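Local coordinates for serine protease inhibitor 4, isoform B (Drosophila melanogaster, PDB 4P0F), which is a serpin that probably inhibits serine and cysteine proteases, captured here in its cleaved form, at residues 19-24 against 34-39; 26-31 against 282-287. One frame throughout, in Å; residues are numbered along the deposited sequence.

Contact 1 (19-24 against 34-39); sequences INVYGK and IVFSPF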
loop_
_atom_site.group_PDB
_atom_site.type_symbol
_atom_site.label_atom_id
_atom_site.label_comp_id
_atom_site.label_asym_id
_atom_site.label_seq_id
_atom_site.Cartn_x
_atom_site.Cartn_y
_atom_site.Cartn_z
ATOM N N ILE A 19 -8.062 5.780 -2.204
ATOM C CA ILE A 19 -8.200 6.771 -3.253
ATOM C C ILE A 19 -7.802 8.147 -2.727
ATOM O O ILE A 19 -7.302 8.972 -3.486
ATOM C CB ILE A 19 -9.635 6.782 -3.856
ATOM C CG1 ILE A 19 -10.694 7.127 -2.817
ATOM C CG2 ILE A 19 -9.935 5.423 -4.455
ATOM C CD1 ILE A 19 -12.067 7.384 -3.412
ATOM N N ASN A 20 -7.990 8.393 -1.426
ATOM C CA ASN A 20 -7.529 9.649 -0.841
ATOM C C ASN A 20 -6.011 9.787 -0.974
ATOM O O ASN A 20 -5.507 10.827 -1.411
ATOM C CB ASN A 20 -7.931 9.748 0.633
ATOM C CG ASN A 20 -9.431 9.914 0.833
ATOM O OD1 ASN A 20 -10.190 10.144 -0.111
ATOM N ND2 ASN A 20 -9.854 9.851 2.088
ATOM N N VAL A 21 -5.290 8.734 -0.602
ATOM C CA VAL A 21 -3.824 8.736 -0.667
ATOM C C VAL A 21 -3.342 8.819 -2.122
ATOM O O VAL A 21 -2.440 9.599 -2.450
ATOM C CB VAL A 21 -3.245 7.483 0.021
ATOM C CG1 VAL A 21 -1.753 7.348 -0.259
ATOM C CG2 VAL A 21 -3.500 7.547 1.530
ATOM N N TYR A 22 -3.969 8.027 -2.987
ATOM C CA TYR A 22 -3.631 7.994 -4.413
ATOM C C TYR A 22 -3.746 9.400 -4.999
ATOM O O TYR A 22 -2.866 9.863 -5.731
ATOM C CB TYR A 22 -4.556 6.996 -5.120
ATOM C CG TYR A 22 -4.365 6.760 -6.606
ATOM C CD1 TYR A 22 -3.111 6.524 -7.155
ATOM C CD2 TYR A 22 -5.472 6.695 -7.446
ATOM C CE1 TYR A 22 -2.966 6.279 -8.515
ATOM C CE2 TYR A 22 -5.339 6.452 -8.797
ATOM C CZ TYR A 22 -4.091 6.242 -9.329
ATOM O OH TYR A 22 -4.002 6.006 -10.682
ATOM N N GLY A 23 -4.820 10.101 -4.646
ATOM C CA GLY A 23 -5.008 11.453 -5.120
ATOM C C GLY A 23 -3.919 12.407 -4.670
ATOM O O GLY A 23 -3.440 13.211 -5.465
ATOM N N LYS A 24 -3.527 12.334 -3.400
ATOM C CA LYS A 24 -2.472 13.202 -2.889
ATOM C C LYS A 24 -1.096 12.826 -3.452
ATOM O O LYS A 24 -0.261 13.695 -3.661
ATOM C CB LYS A 24 -2.432 13.162 -1.355
ATOM C CG LYS A 24 -3.707 13.657 -0.674
ATOM C CD LYS A 24 -4.180 14.998 -1.206
ATOM C CE LYS A 24 -5.430 15.449 -0.459
ATOM N NZ LYS A 24 -6.027 16.664 -1.042
ATOM N N ILE A 34 3.269 5.405 -9.934
ATOM C CA ILE A 34 3.033 5.217 -8.521
ATOM C C ILE A 34 2.617 3.784 -8.219
ATOM O O ILE A 34 1.817 3.203 -8.937
ATOM C CB ILE A 34 1.951 6.206 -8.045
ATOM C CG1 ILE A 34 2.477 7.638 -8.193
ATOM C CG2 ILE A 34 1.535 5.927 -6.599
ATOM C CD1 ILE A 34 1.427 8.707 -8.004
ATOM N N VAL A 35 3.177 3.210 -7.159
ATOM C CA VAL A 35 2.648 1.972 -6.598
ATOM C C VAL A 35 2.781 2.071 -5.096
ATOM O O VAL A 35 3.782 2.573 -4.603
ATOM C CB VAL A 35 3.360 0.698 -7.143
ATOM C CG1 VAL A 35 4.870 0.749 -6.930
ATOM C CG2 VAL A 35 2.767 -0.559 -6.514
ATOM N N PHE A 36 1.755 1.640 -4.377
ATOM C CA PHE A 36 1.781 1.684 -2.924
ATOM C C PHE A 36 0.801 0.671 -2.360
ATOM O O PHE A 36 -0.066 0.167 -3.074
ATOM C CB PHE A 36 1.474 3.106 -2.401
ATOM C CG PHE A 36 0.030 3.557 -2.573
ATOM C CD1 PHE A 36 -0.441 3.992 -3.792
ATOM C CD2 PHE A 36 -0.827 3.594 -1.483
ATOM C CE1 PHE A 36 -1.759 4.427 -3.934
ATOM C CE2 PHE A 36 -2.141 4.021 -1.617
ATOM C CZ PHE A 36 -2.605 4.435 -2.847
ATOM N N SER A 37 0.984 0.335 -1.083
ATOM C CA SER A 37 0.048 -0.522 -0.375
ATOM C C SER A 37 -0.745 0.298 0.625
ATOM O O SER A 37 -0.218 0.663 1.684
ATOM C CB SER A 37 0.762 -1.653 0.349
ATOM O OG SER A 37 -0.157 -2.387 1.141
ATOM N N PRO A 38 -2.007 0.600 0.300
ATOM C CA PRO A 38 -2.800 1.359 1.278
ATOM C C PRO A 38 -3.015 0.572 2.565
ATOM O O PRO A 38 -3.057 1.168 3.656
ATOM C CB PRO A 38 -4.115 1.628 0.540
ATOM C CG PRO A 38 -4.177 0.663 -0.565
ATOM C CD PRO A 38 -2.762 0.335 -0.941
ATOM N N PHE A 39 -3.112 -0.748 2.452
ATOM C CA PHE A 39 -3.303 -1.595 3.620
ATOM C C PHE A 39 -2.128 -1.457 4.584
ATOM O O PHE A 39 -2.314 -1.393 5.809
ATOM C CB PHE A 39 -3.468 -3.060 3.230
ATOM C CG PHE A 39 -3.674 -3.964 4.410
ATOM C CD1 PHE A 39 -2.593 -4.510 5.076
ATOM C CD2 PHE A 39 -4.945 -4.229 4.886
ATOM C CE1 PHE A 39 -2.779 -5.319 6.187
ATOM C CE2 PHE A 39 -5.133 -5.041 5.992
ATOM C CZ PHE A 39 -4.040 -5.586 6.642
#
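The ring of Phe-36 points its far end at helix 6-28 and meets the shoulder between Val-21 and Tyr-22. Phe-36 stands in the short strand 35-36, and its CG lies between the backbone N and the carbonyl carbon (chi1 71°), a torsion that swings the ring toward the helix. Val-21 meets the ring at CE2: its CG1, anti to its own N, approaches Phe-36 CE2 to 3.6 Å, with the two side chains running obliquely to one another. Tyr-22 meets the next ring atom, CZ, through its base. Its CB lies 3.9 Å from Phe-36 CZ, and its backbone N is 3.8 Å from the same atom, so the ring end packs against the helix backbone as well as side-chain carbons.

Beyond CB, with CG anti to N (chi1 -178°), the Tyr-22 ring keeps one atom near Phe-36, CD1 at 4.1 Å from Phe-36 CE1, and the two side chains cross at about a right angle. Although the ring planes differ by only about 25°, their centres are 6.5 Å apart and the rings are too far displaced to stack. The phenol instead meets Trp-374, while its OH hydrogen-bonds Ser-376 and Thr-361. His-318 of strand 311-324 also touches the Phe-36 side chain and accepts the N-H of Ser-37, whose OG caps the start of helix 38-49 at Ser-40. In serpin terms this joins helix A to strand 6 of sheet B and the start of helix B, next to the region known as the shutter.

No hydrogen bond links the two segments. All three touching residues are buried, so the junction rests on shape and exclusion of water, and the buried tyrosine hydroxyl finds its polar partners on neighbouring strands.

Contact 2 (26-31 against 282-287); sequences SGQKPG and LSEVFQ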
loop_
_atom_site.group_PDB
_atom_site.type_symbol
_atom_site.label_atom_id
_atom_site.label_comp_id
_atom_site.label_asym_id
_atom_site.label_seq_id
_atom_site.Cartn_x
_atom_site.Cartn_y
_atom_site.Cartn_z
ATOM N N SER A 26 -0.543 11.352 -6.445
ATOM C CA SER A 26 -0.553 11.710 -7.860
ATOM C C SER A 26 -0.280 13.198 -8.035
ATOM O O SER A 26 0.410 13.610 -8.962
ATOM C CB SER A 26 -1.892 11.336 -8.497
ATOM O OG SER A 26 -2.067 9.925 -8.509
ATOM N N GLY A 27 -0.830 14.006 -7.138
ATOM C CA GLY A 27 -0.555 15.427 -7.134
ATOM C C GLY A 27 0.888 15.725 -6.779
ATOM O O GLY A 27 1.477 16.658 -7.316
ATOM N N GLN A 28 1.461 14.937 -5.872
ATOM C CA GLN A 28 2.829 15.168 -5.413
ATOM C C GLN A 28 3.848 14.649 -6.432
ATOM O O GLN A 28 4.955 15.179 -6.531
ATOM C CB GLN A 28 3.058 14.503 -4.040
ATOM C CG GLN A 28 4.345 14.937 -3.331
ATOM C CD GLN A 28 4.624 14.161 -2.039
ATOM O OE1 GLN A 28 3.709 13.837 -1.278
ATOM N NE2 GLN A 28 5.900 13.862 -1.795
ATOM N N LYS A 29 3.464 13.620 -7.190
ATOM C CA LYS A 29 4.371 12.953 -8.133
ATOM C C LYS A 29 3.660 12.633 -9.457
ATOM O O LYS A 29 3.406 11.468 -9.764
ATOM C CB LYS A 29 4.926 11.665 -7.509
ATOM C CG LYS A 29 5.460 11.834 -6.088
ATOM C CD LYS A 29 6.889 11.348 -5.947
ATOM C CE LYS A 29 7.343 11.423 -4.498
ATOM N NZ LYS A 29 8.231 10.290 -4.120
ATOM N N PRO A 30 3.352 13.673 -10.255
ATOM C CA PRO A 30 2.420 13.597 -11.394
ATOM C C PRO A 30 2.807 12.667 -12.555
ATOM O O PRO A 30 1.907 12.051 -13.126
ATOM C CB PRO A 30 2.359 15.049 -11.889
ATOM C CG PRO A 30 3.587 15.698 -11.359
ATOM C CD PRO A 30 3.845 15.044 -10.045
ATOM N N GLY A 31 4.087 12.569 -12.898
ATOM C CA GLY A 31 4.497 11.822 -14.078
ATOM C C GLY A 31 5.109 10.462 -13.795
ATOM O O GLY A 31 5.797 9.901 -14.651
ATOM N N LEU A 282 5.649 10.123 3.770
ATOM C CA LEU A 282 4.204 10.381 3.707
ATOM C C LEU A 282 3.696 11.514 4.608
ATOM O O LEU A 282 2.488 11.717 4.703
ATOM C CB LEU A 282 3.445 9.097 4.054
ATOM C CG LEU A 282 3.406 8.009 2.978
ATOM C CD1 LEU A 282 2.814 6.742 3.530
ATOM C CD2 LEU A 282 2.587 8.475 1.776
ATOM N N SER A 283 4.595 12.265 5.253
ATOM C CA SER A 283 4.166 13.334 6.159
ATOM C C SER A 283 3.251 14.337 5.466
ATOM O O SER A 283 2.224 14.742 6.015
ATOM C CB SER A 283 5.374 14.080 6.739
ATOM O OG SER A 283 6.090 13.250 7.632
ATOM N N GLU A 284 3.634 14.748 4.262
ATOM C CA GLU A 284 2.864 15.735 3.527
ATOM C C GLU A 284 1.471 15.198 3.177
ATOM O O GLU A 284 0.478 15.918 3.318
ATOM C CB GLU A 284 3.620 16.159 2.269
ATOM C CG GLU A 284 2.975 17.304 1.501
ATOM C CD GLU A 284 3.708 17.616 0.208
ATOM O OE1 GLU A 284 4.922 17.341 0.131
ATOM O OE2 GLU A 284 3.070 18.123 -0.737
ATOM N N VAL A 285 1.393 13.942 2.744
ATOM C CA VAL A 285 0.105 13.319 2.429
ATOM C C VAL A 285 -0.781 13.302 3.681
ATOM O O VAL A 285 -1.954 13.685 3.623
ATOM C CB VAL A 285 0.279 11.883 1.879
ATOM C CG1 VAL A 285 -1.028 11.101 1.927
ATOM C CG2 VAL A 285 0.809 11.931 0.458
ATOM N N PHE A 286 -0.221 12.887 4.812
ATOM C CA PHE A 286 -1.006 12.834 6.051
ATOM C C PHE A 286 -1.476 14.212 6.478
ATOM O O PHE A 286 -2.606 14.368 6.938
ATOM C CB PHE A 286 -0.210 12.188 7.177
ATOM C CG PHE A 286 -0.328 10.698 7.217
ATOM C CD1 PHE A 286 0.130 9.922 6.170
ATOM C CD2 PHE A 286 -0.881 10.067 8.310
ATOM C CE1 PHE A 286 0.023 8.550 6.216
ATOM C CE2 PHE A 286 -0.994 8.704 8.356
ATOM C CZ PHE A 286 -0.535 7.939 7.300
ATOM N N GLN A 287 -0.618 15.218 6.331
ATOM C CA GLN A 287 -1.018 16.580 6.639
ATOM C C GLN A 287 -2.175 17.041 5.755
ATOM O O GLN A 287 -3.134 17.661 6.233
ATOM C CB GLN A 287 0.175 17.515 6.486
ATOM C CG GLN A 287 1.216 17.314 7.581
ATOM C CD GLN A 287 2.522 18.010 7.281
ATOM O OE1 GLN A 287 2.834 18.298 6.124
ATOM N NE2 GLN A 287 3.288 18.296 8.322
HETATM O O HOH W 1 3.894 12.899 1.428
#
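Gln-28 reaches from the last turn of helix 6-28 toward the first turn of helix 283-288, where it meets Glu-284 and Val-285. The polar groups meet without bonding directly. The amide of Gln-28 and the carboxylate of Glu-284 are stacked, their planes 11° apart, with Gln-28 CD 3.9 Å from Glu-284 OE1. Both chains are extended beyond CG, with CG anti to the backbone N (chi1 -167° in Gln-28, -174° in Glu-284); the chains cross obliquely, yet their flat ends come to lie nearly parallel. Gln-28 NE2 stays 4.1 Å from Glu-284 OE1, too far for a hydrogen bond. The other carboxylate oxygen, OE2, forms a salt bridge with Lys-288 one turn along the same helix, which probably offsets the charge beside the amide oxygen.

A water makes the polar link. It accepts the N-H of Val-285 at 3.0 Å and lies 2.9 Å from Gln-28 OE1, to which it can donate, although other acceptors compete for its protons. Val-285 belongs to the opening turn, just ahead of the helical bond from Phe-286 N to Leu-282 O, so the water serves an amide that precedes the helix's own bonding pattern.

The remaining contact is van der Waals: a methyl of Val-285, CG2, lies 3.9 Å from Gln-28 OE1, the same oxygen that the water approaches, the side chains crossing at about a right angle.

This partly buried seam joins the C-terminal end of helix hA to helix hI in serpin nomenclature. Gln-28 also rests on Val-280 of strand 263-281, which leads into the second helix, while Leu-282 and Phe-286 pack onto strand 311-324 and helix 38-49.

How the contacts relate
Helix 6-28, the first of the chain, supplies one side of both contacts. Contact 1 closes a short loop: nine residues after 19-24, the chain returns as 34-39, entering strand 35-36 and helix 38-49. Segment 26-31 lies within that loop, but its partner 282-287 comes some 250 residues later, so the two closures cross rather than nest. Their centres are 9 Å apart and they touch directly, Ile-34 CD1 packing 3.6 Å from Ser-26 CA and Lys-24 CB lying 3.9 Å from Val-285 CG2. Together they tie the C-terminal half of the first helix to strand 35-36 and to the late helix that follows strand 263-281.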